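Local coordinates for protein CAS3 Metal dependent phosphohydrolase (Methanocaldococcus jannaschii, PDB 3S4L) that cleaves single-stranded DNA, with magnesium, and single-stranded RNA, without any cation, as the HD-domain nuclease of CRISPR interference, at residues S16-V21 with I163-G168; M59-K64 with Y100-K105; L112-A117 with V193-T198. All coordinates share one frame; numbering follows the deposited sequence.

Contact 1: S16-V21 with I163-G168; sequences SLIDHV and IKKLIG
In the mainly helical HD domain, Ile18 and Val21, at the start of helix 17-31, pack against Leu166 near the end of helix 159-167. The axes of segments 17-21 and 163-167 run almost parallel, 9° apart and 10.9 Å from each other at closest approach. Leu166 lies between Ile18 and Val21: its CG sits 3.7 Å from Ile18 CD1, while its CD2 is 3.7 Å from Val21 CG1 and almost as near to Val21 CG2, one methyl meeting both valine branches. Ile18 CG1 stands beside the backbone N (chi1 -78°), and a second bend at chi2 (-51°) brings CD1 to the leucine. At the solvent side Lys165 crosses Ile18 at about a right angle: its CB lies 4.2 Å from Ile18 CD1 and, the chain bending at chi3, its NZ 4.2 Å from Ile18 CG1; a long flexible lysine suits this border. Ser16 caps the start of helix 17-31: its OG accepts from Asp19 N at 3.2 Å and also bonds Asp19 OD2 from above the carboxylate plane. Val21 touches Lys64, and its side chain lies about 6 Å from that of the metal ligand Asp67. This is side-by-side helix packing of an HD-domain bundle, close to its metal site.

Contact 2: M59-K64 with Y100-K105; sequences MKILIK and YHILLK
Ile61 and Leu103 meet where helix 52-65 passes helix 91-107 nearly antiparallel; the axes of segments 59-64 and 100-105 lie 10.9 Å apart at 158°. The side chain of Ile61 sets out toward the other helix. Its CB lies 4.2 Å from Leu103 CD2. From there the side chain forks: CG2, anti to the backbone N, comes to 3.9 Å from Leu103 CD2 and also reaches Ile102 CG2 at 4.3 Å, whereas CG1, beside the backbone N, leads out to CD1, which ends 4.1 Å from the same leucine methyl. Three carbons of the isoleucine thus gather round a single methyl group, and the two side chains run alongside each other, pointing opposite ways. The second methyl of the leucine serves a different neighbour: Leu103 CD1 meets Leu62 CD2 at 4.1 Å, those two side chains crossing at about a right angle. Beta-branching suits Ile61 because it offers bulk beside the backbone, and the forked end of Leu103 suits a place between two partners. Outward, Leu103 touches Ala113 of helix 110-121, Ile102 packs on Tyr169 and Ile171, and Leu62 rests on Leu215; the Leu62 side chain is about 8 Å from that of the metal ligand His123. Since every touching group is a hydrocarbon, the contact holds through the hydrophobic effect; no directional bond orients the side chains, so the fit depends on their packing.

Contact 3: L112-A117 with V193-T198; sequences LAFIGA and VRARHT
Phe114 of helix 110-121 reaches to Ala195 near the end of helix 181-197, joining two helices of the HD domain at its surface. The touch is made by the far end of the ring: Phe114 CZ is 4.2 Å from Ala195 CB, and the methyl lies at the ring edge, near its plane. Arg194 O stands 4.4 Å from the same CZ and approaches the ring obliquely. The backbones stay well apart, the nearest CA atoms, of Phe114 and Ala195, being separated by 9.5 Å. The long phenylalanine side chain covers most of that span, and a small alanine lets its end come in. With CG anti to the backbone N (chi1 173°), the phenylalanine directs its ring across to the other helix. Further out, Met191 of helix 181-197 packs on Phe114 and Ala117, so the ring rests on more than the last turn. Behind Phe114, its helix is backed by helix 91-107, where Tyr100 touches Ala113 and Ala117. The last turn of helix 181-197 has its own side-chain bond: His197 ND1 donates to Val193 O over 3.2 Å, with the acceptor near the plane of the imidazole but the donor standing 52° out of the carbonyl plane.

Contact 2 is the buried one, its centre about 8 Å from the centre of the chain, whereas contact 1 is partly buried and contact 3 lies at the surface on the opposite side of that centre from contact 1. No helix is shared, but helices 91-107 and 110-121 are consecutive, and Leu103 CD1 packs on Gly116 CA, joining contact 2 to contact 3. Towards contact 1 the bridge is Lys64 against Leu166, together with Ile167 against Ile102. The chemistry follows the depth: purely aliphatic in contact 2, aliphatic with a lysine at its border in contact 1, and in contact 3, remote from the metal site, the end of an aromatic ring near a methyl and a backbone carbonyl.

Contact 1: S16-V21 with I163-G168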
loop_
_atom_site.group_PDB
_atom_site.type_symbol
_atom_site.label_atom_id
_atom_site.label_comp_id
_atom_site.label_asym_id
_atom_site.label_seq_id
_atom_site.Cartn_x
_atom_site.Cartn_y
_atom_site.Cartn_z
ATOM N N SER A 16 -10.185 -14.336 4.576
ATOM C CA SER A 16 -10.703 -12.970 4.502
ATOM C C SER A 16 -9.556 -11.977 4.655
ATOM O O SER A 16 -8.545 -12.291 5.283
ATOM C CB SER A 16 -11.795 -12.720 5.542
ATOM O OG SER A 16 -11.263 -12.629 6.851
ATOM N N LEU A 17 -9.695 -10.798 4.052
ATOM C CA LEU A 17 -8.630 -9.809 4.094
ATOM C C LEU A 17 -8.446 -9.271 5.522
ATOM O O LEU A 17 -7.316 -9.102 5.983
ATOM C CB LEU A 17 -8.884 -8.676 3.080
ATOM C CG LEU A 17 -7.831 -7.558 2.975
ATOM C CD1 LEU A 17 -6.491 -8.082 2.464
ATOM C CD2 LEU A 17 -8.328 -6.430 2.081
ATOM N N ILE A 18 -9.552 -9.003 6.212
ATOM C CA ILE A 18 -9.519 -8.608 7.626
ATOM C C ILE A 18 -8.740 -9.608 8.506
ATOM O O ILE A 18 -7.850 -9.224 9.274
ATOM C CB ILE A 18 -10.950 -8.436 8.190
ATOM C CG1 ILE A 18 -11.536 -7.102 7.729
ATOM C CG2 ILE A 18 -10.945 -8.507 9.715
ATOM C CD1 ILE A 18 -10.608 -5.916 7.987
ATOM N N ASP A 19 -9.080 -10.888 8.398
ATOM C CA ASP A 19 -8.360 -11.903 9.154
ATOM C C ASP A 19 -6.884 -11.956 8.779
ATOM O O ASP A 19 -6.016 -12.092 9.641
ATOM C CB ASP A 19 -9.014 -13.278 8.995
ATOM C CG ASP A 19 -10.334 -13.381 9.744
ATOM O OD1 ASP A 19 -10.445 -12.778 10.838
ATOM O OD2 ASP A 19 -11.260 -14.057 9.241
ATOM N N HIS A 20 -6.600 -11.842 7.488
ATOM C CA HIS A 20 -5.226 -11.859 7.010
ATOM C C HIS A 20 -4.429 -10.651 7.542
ATOM O O HIS A 20 -3.268 -10.777 7.922
ATOM C CB HIS A 20 -5.206 -11.886 5.477
ATOM C CG HIS A 20 -3.831 -11.825 4.889
ATOM N ND1 HIS A 20 -2.791 -12.607 5.344
ATOM C CD2 HIS A 20 -3.328 -11.080 3.877
ATOM C CE1 HIS A 20 -1.702 -12.339 4.643
ATOM N NE2 HIS A 20 -2.003 -11.421 3.743
ATOM N N VAL A 21 -5.054 -9.480 7.557
ATOM C CA VAL A 21 -4.383 -8.280 8.024
ATOM C C VAL A 21 -4.099 -8.393 9.528
ATOM O O VAL A 21 -3.008 -8.054 9.998
ATOM C CB VAL A 21 -5.223 -7.019 7.720
ATOM C CG1 VAL A 21 -4.795 -5.865 8.612
ATOM C CG2 VAL A 21 -5.119 -6.636 6.221
ATOM N N ILE A 163 -12.613 -0.182 5.361
ATOM C CA ILE A 163 -11.535 0.723 5.756
ATOM C C ILE A 163 -11.677 1.116 7.217
ATOM O O ILE A 163 -10.697 1.183 7.946
ATOM C CB ILE A 163 -11.502 2.000 4.908
ATOM C CG1 ILE A 163 -10.960 1.697 3.514
ATOM C CG2 ILE A 163 -10.614 3.043 5.569
ATOM C CD1 ILE A 163 -9.533 1.195 3.506
ATOM N N LYS A 164 -12.908 1.373 7.640
ATOM C CA LYS A 164 -13.187 1.705 9.029
ATOM C C LYS A 164 -12.719 0.577 9.951
ATOM O O LYS A 164 -12.007 0.824 10.928
ATOM C CB LYS A 164 -14.678 1.985 9.215
ATOM C CG LYS A 164 -14.977 3.254 9.999
ATOM C CD LYS A 164 -16.419 3.733 9.805
ATOM C CE LYS A 164 -16.561 4.599 8.557
ATOM N NZ LYS A 164 -17.808 5.426 8.579
ATOM N N LYS A 165 -13.108 -0.655 9.636
ATOM C CA LYS A 165 -12.658 -1.828 10.394
ATOM C C LYS A 165 -11.130 -1.893 10.476
ATOM O O LYS A 165 -10.562 -2.254 11.511
ATOM C CB LYS A 165 -13.179 -3.115 9.747
ATOM C CG LYS A 165 -14.303 -3.815 10.484
ATOM C CD LYS A 165 -14.737 -5.061 9.724
ATOM C CE LYS A 165 -15.089 -4.718 8.277
ATOM N NZ LYS A 165 -15.525 -5.899 7.477
ATOM N N LEU A 166 -10.478 -1.543 9.370
ATOM C CA LEU A 166 -9.032 -1.639 9.245
ATOM C C LEU A 166 -8.278 -0.521 9.948
ATOM O O LEU A 166 -7.309 -0.783 10.658
ATOM C CB LEU A 166 -8.627 -1.622 7.764
ATOM C CG LEU A 166 -8.733 -2.907 6.951
ATOM C CD1 LEU A 166 -8.885 -2.596 5.451
ATOM C CD2 LEU A 166 -7.526 -3.798 7.208
ATOM N N ILE A 167 -8.675 0.727 9.707
ATOM C CA ILE A 167 -7.856 1.862 10.138
ATOM C C ILE A 167 -8.623 2.838 11.029
ATOM O O ILE A 167 -8.043 3.767 11.603
ATOM C CB ILE A 167 -7.184 2.603 8.951
ATOM C CG1 ILE A 167 -8.232 3.215 8.025
ATOM C CG2 ILE A 167 -6.280 1.657 8.176
ATOM C CD1 ILE A 167 -7.894 4.622 7.607
ATOM N N GLY A 168 -9.926 2.620 11.149
ATOM C CA GLY A 168 -10.714 3.336 12.130
ATOM C C GLY A 168 -11.332 4.647 11.689
ATOM O O GLY A 168 -11.851 5.391 12.522
#

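Contact 2: M59-K64 with Y100-K105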
loop_
_atom_site.group_PDB
_atom_site.type_symbol
_atom_site.label_atom_id
_atom_site.label_comp_id
_atom_site.label_asym_id
_atom_site.label_seq_id
_atom_site.Cartn_x
_atom_site.Cartn_y
_atom_site.Cartn_z
ATOM N N MET A 59 4.226 1.952 10.295
ATOM C CA MET A 59 4.392 0.594 9.778
ATOM C C MET A 59 3.088 -0.200 9.794
ATOM O O MET A 59 2.801 -0.932 8.844
ATOM C CB MET A 59 5.477 -0.157 10.547
ATOM C CG MET A 59 6.881 0.346 10.236
ATOM S SD MET A 59 7.231 0.293 8.448
ATOM C CE MET A 59 6.988 -1.456 8.166
ATOM N N LYS A 60 2.307 -0.055 10.865
ATOM C CA LYS A 60 1.018 -0.727 10.968
ATOM C C LYS A 60 0.076 -0.327 9.834
ATOM O O LYS A 60 -0.775 -1.106 9.409
ATOM C CB LYS A 60 0.332 -0.397 12.292
ATOM C CG LYS A 60 0.896 -1.074 13.536
ATOM C CD LYS A 60 0.053 -0.678 14.746
ATOM C CE LYS A 60 0.850 -0.657 16.027
ATOM N NZ LYS A 60 0.067 -0.013 17.115
ATOM N N ILE A 61 0.198 0.904 9.369
ATOM C CA ILE A 61 -0.683 1.340 8.300
ATOM C C ILE A 61 -0.284 0.694 6.972
ATOM O O ILE A 61 -1.143 0.232 6.222
ATOM C CB ILE A 61 -0.752 2.867 8.193
ATOM C CG1 ILE A 61 -1.442 3.420 9.426
ATOM C CG2 ILE A 61 -1.528 3.269 6.957
ATOM C CD1 ILE A 61 -1.338 4.913 9.570
ATOM N N LEU A 62 1.018 0.632 6.703
ATOM C CA LEU A 62 1.519 -0.064 5.522
ATOM C C LEU A 62 1.088 -1.518 5.571
ATOM O O LEU A 62 0.701 -2.113 4.564
ATOM C CB LEU A 62 3.043 -0.008 5.481
ATOM C CG LEU A 62 3.609 1.396 5.442
ATOM C CD1 LEU A 62 5.077 1.317 5.043
ATOM C CD2 LEU A 62 2.806 2.243 4.457
ATOM N N ILE A 63 1.175 -2.091 6.761
ATOM C CA ILE A 63 0.801 -3.467 6.950
ATOM C C ILE A 63 -0.676 -3.600 6.622
ATOM O O ILE A 63 -1.078 -4.482 5.866
ATOM C CB ILE A 63 1.118 -3.928 8.391
ATOM C CG1 ILE A 63 2.635 -4.074 8.568
ATOM C CG2 ILE A 63 0.422 -5.256 8.716
ATOM C CD1 ILE A 63 3.096 -4.078 10.005
ATOM N N LYS A 64 -1.494 -2.704 7.152
ATOM C CA LYS A 64 -2.922 -2.863 6.974
ATOM C C LYS A 64 -3.392 -2.536 5.554
ATOM O O LYS A 64 -4.382 -3.076 5.074
ATOM C CB LYS A 64 -3.676 -2.017 8.003
ATOM C CG LYS A 64 -3.523 -2.508 9.443
ATOM C CD LYS A 64 -4.112 -1.508 10.423
ATOM C CE LYS A 64 -4.205 -2.086 11.828
ATOM N NZ LYS A 64 -4.634 -1.032 12.804
ATOM N N TYR A 100 -1.495 6.537 0.358
ATOM C CA TYR A 100 -0.997 7.891 0.339
ATOM C C TYR A 100 -1.955 8.843 1.059
ATOM O O TYR A 100 -1.538 9.619 1.923
ATOM C CB TYR A 100 -0.772 8.370 -1.091
ATOM C CG TYR A 100 -0.357 9.815 -1.108
ATOM C CD1 TYR A 100 -1.296 10.830 -1.254
ATOM C CD2 TYR A 100 0.972 10.169 -0.940
ATOM C CE1 TYR A 100 -0.907 12.182 -1.256
ATOM C CE2 TYR A 100 1.371 11.501 -0.935
ATOM C CZ TYR A 100 0.428 12.501 -1.096
ATOM O OH TYR A 100 0.832 13.817 -1.097
ATOM N N HIS A 101 -3.233 8.818 0.692
ATOM C CA HIS A 101 -4.161 9.800 1.272
ATOM C C HIS A 101 -4.356 9.573 2.763
ATOM O O HIS A 101 -4.425 10.514 3.545
ATOM C CB HIS A 101 -5.502 9.837 0.534
ATOM C CG HIS A 101 -5.384 10.359 -0.855
ATOM N ND1 HIS A 101 -5.149 11.689 -1.128
ATOM C CD2 HIS A 101 -5.410 9.725 -2.052
ATOM C CE1 HIS A 101 -5.057 11.854 -2.436
ATOM N NE2 HIS A 101 -5.212 10.677 -3.019
ATOM N N ILE A 102 -4.408 8.310 3.153
ATOM C CA ILE A 102 -4.546 7.988 4.556
ATOM C C ILE A 102 -3.291 8.396 5.342
ATOM O O ILE A 102 -3.420 8.957 6.423
ATOM C CB ILE A 102 -4.939 6.524 4.758
ATOM C CG1 ILE A 102 -6.421 6.369 4.408
ATOM C CG2 ILE A 102 -4.691 6.093 6.215
ATOM C CD1 ILE A 102 -6.763 5.057 3.792
ATOM N N LEU A 103 -2.092 8.179 4.797
ATOM C CA LEU A 103 -0.877 8.618 5.492
ATOM C C LEU A 103 -0.825 10.133 5.640
ATOM O O LEU A 103 -0.414 10.655 6.680
ATOM C CB LEU A 103 0.389 8.110 4.798
ATOM C CG LEU A 103 0.689 6.610 4.912
ATOM C CD1 LEU A 103 1.909 6.257 4.044
ATOM C CD2 LEU A 103 0.915 6.228 6.382
ATOM N N LEU A 104 -1.237 10.841 4.599
ATOM C CA LEU A 104 -1.188 12.295 4.621
ATOM C C LEU A 104 -2.101 12.806 5.723
ATOM O O LEU A 104 -1.741 13.726 6.466
ATOM C CB LEU A 104 -1.633 12.876 3.278
ATOM C CG LEU A 104 -0.915 14.116 2.746
ATOM C CD1 LEU A 104 -1.875 14.949 1.909
ATOM C CD2 LEU A 104 -0.296 14.962 3.845
ATOM N N LYS A 105 -3.285 12.210 5.834
ATOM C CA LYS A 105 -4.218 12.608 6.894
ATOM C C LYS A 105 -3.622 12.371 8.285
ATOM O O LYS A 105 -3.551 13.278 9.107
ATOM C CB LYS A 105 -5.536 11.847 6.771
ATOM C CG LYS A 105 -6.602 12.343 7.719
ATOM C CD LYS A 105 -7.202 13.638 7.226
ATOM C CE LYS A 105 -8.051 14.304 8.309
ATOM N NZ LYS A 105 -8.674 13.314 9.242
#

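Contact 3: L112-A117 with V193-T198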
loop_
_atom_site.group_PDB
_atom_site.type_symbol
_atom_site.label_atom_id
_atom_site.label_comp_id
_atom_site.label_asym_id
_atom_site.label_seq_id
_atom_site.Cartn_x
_atom_site.Cartn_y
_atom_site.Cartn_z
ATOM N N LEU A 112 6.524 11.688 3.850
ATOM C CA LEU A 112 6.258 10.412 4.512
ATOM C C LEU A 112 5.164 9.631 3.770
ATOM O O LEU A 112 5.323 8.439 3.475
ATOM C CB LEU A 112 5.875 10.633 5.983
ATOM C CG LEU A 112 5.623 9.395 6.849
ATOM C CD1 LEU A 112 6.874 8.510 6.940
ATOM C CD2 LEU A 112 5.166 9.824 8.234
ATOM N N ALA A 113 4.065 10.308 3.451
ATOM C CA ALA A 113 2.960 9.686 2.714
ATOM C C ALA A 113 3.419 9.193 1.334
ATOM O O ALA A 113 3.070 8.090 0.886
ATOM C CB ALA A 113 1.821 10.675 2.575
ATOM N N PHE A 114 4.215 10.010 0.653
ATOM C CA PHE A 114 4.766 9.583 -0.620
ATOM C C PHE A 114 5.602 8.324 -0.437
ATOM O O PHE A 114 5.417 7.335 -1.149
ATOM C CB PHE A 114 5.615 10.681 -1.270
ATOM C CG PHE A 114 6.337 10.228 -2.521
ATOM C CD1 PHE A 114 7.671 9.833 -2.470
ATOM C CD2 PHE A 114 5.682 10.187 -3.743
ATOM C CE1 PHE A 114 8.342 9.415 -3.630
ATOM C CE2 PHE A 114 6.341 9.764 -4.899
ATOM C CZ PHE A 114 7.670 9.378 -4.838
ATOM N N ILE A 115 6.531 8.350 0.514
ATOM C CA ILE A 115 7.436 7.220 0.657
ATOM C C ILE A 115 6.692 5.956 1.091
ATOM O O ILE A 115 7.056 4.846 0.711
ATOM C CB ILE A 115 8.543 7.484 1.658
ATOM C CG1 ILE A 115 9.455 6.287 1.698
ATOM C CG2 ILE A 115 7.985 7.587 3.050
ATOM C CD1 ILE A 115 10.238 6.220 2.949
ATOM N N GLY A 116 5.658 6.123 1.907
ATOM C CA GLY A 116 4.852 4.984 2.321
ATOM C C GLY A 116 4.096 4.430 1.130
ATOM O O GLY A 116 4.090 3.226 0.911
ATOM N N ALA A 117 3.477 5.314 0.347
ATOM C CA ALA A 117 2.685 4.886 -0.800
ATOM C C ALA A 117 3.544 4.180 -1.852
ATOM O O ALA A 117 3.117 3.193 -2.462
ATOM C CB ALA A 117 1.949 6.079 -1.424
ATOM N N VAL A 193 6.283 8.990 -11.982
ATOM C CA VAL A 193 7.179 9.999 -12.524
ATOM C C VAL A 193 8.143 10.506 -11.471
ATOM O O VAL A 193 9.360 10.379 -11.611
ATOM C CB VAL A 193 6.404 11.208 -13.049
ATOM C CG1 VAL A 193 7.345 12.384 -13.236
ATOM C CG2 VAL A 193 5.699 10.864 -14.348
ATOM N N ARG A 194 7.583 11.078 -10.412
ATOM C CA ARG A 194 8.386 11.701 -9.374
ATOM C C ARG A 194 9.317 10.685 -8.731
ATOM O O ARG A 194 10.245 11.043 -8.001
ATOM C CB ARG A 194 7.490 12.411 -8.353
ATOM C CG ARG A 194 6.594 13.470 -9.020
ATOM C CD ARG A 194 6.396 14.713 -8.155
ATOM N NE ARG A 194 5.058 14.765 -7.567
ATOM C CZ ARG A 194 4.587 15.769 -6.828
ATOM N NH1 ARG A 194 5.342 16.833 -6.577
ATOM N NH2 ARG A 194 3.353 15.706 -6.339
ATOM N N ALA A 195 9.080 9.413 -9.036
ATOM C CA ALA A 195 9.919 8.335 -8.525
ATOM C C ALA A 195 10.998 7.905 -9.530
ATOM O O ALA A 195 12.102 7.530 -9.139
ATOM C CB ALA A 195 9.059 7.156 -8.106
ATOM N N ARG A 196 10.672 7.961 -10.820
ATOM C CA ARG A 196 11.655 7.759 -11.885
ATOM C C ARG A 196 12.774 8.790 -11.806
ATOM O O ARG A 196 13.914 8.513 -12.162
ATOM C CB ARG A 196 10.998 7.934 -13.255
ATOM C CG ARG A 196 10.151 6.787 -13.752
ATOM C CD ARG A 196 10.056 6.820 -15.285
ATOM N NE ARG A 196 9.580 8.103 -15.805
ATOM C CZ ARG A 196 8.295 8.421 -15.940
ATOM N NH1 ARG A 196 7.362 7.549 -15.585
ATOM N NH2 ARG A 196 7.940 9.606 -16.425
ATOM N N HIS A 197 12.425 9.987 -11.348
ATOM C CA HIS A 197 13.270 11.165 -11.523
ATOM C C HIS A 197 14.360 11.381 -10.476
ATOM O O HIS A 197 15.443 11.887 -10.790
ATOM C CB HIS A 197 12.410 12.427 -11.684
ATOM C CG HIS A 197 12.026 12.712 -13.105
ATOM N ND1 HIS A 197 11.045 12.006 -13.771
ATOM C CD2 HIS A 197 12.510 13.611 -13.996
ATOM C CE1 HIS A 197 10.932 12.467 -15.004
ATOM N NE2 HIS A 197 11.810 13.440 -15.167
ATOM N N THR A 198 14.082 11.006 -9.237
ATOM C CA THR A 198 15.070 11.146 -8.178
ATOM C C THR A 198 16.443 10.621 -8.602
ATOM O O THR A 198 16.547 9.558 -9.225
ATOM C CB THR A 198 14.632 10.405 -6.908
ATOM O OG1 THR A 198 15.558 9.347 -6.628
ATOM C CG2 THR A 198 13.244 9.825 -7.093
#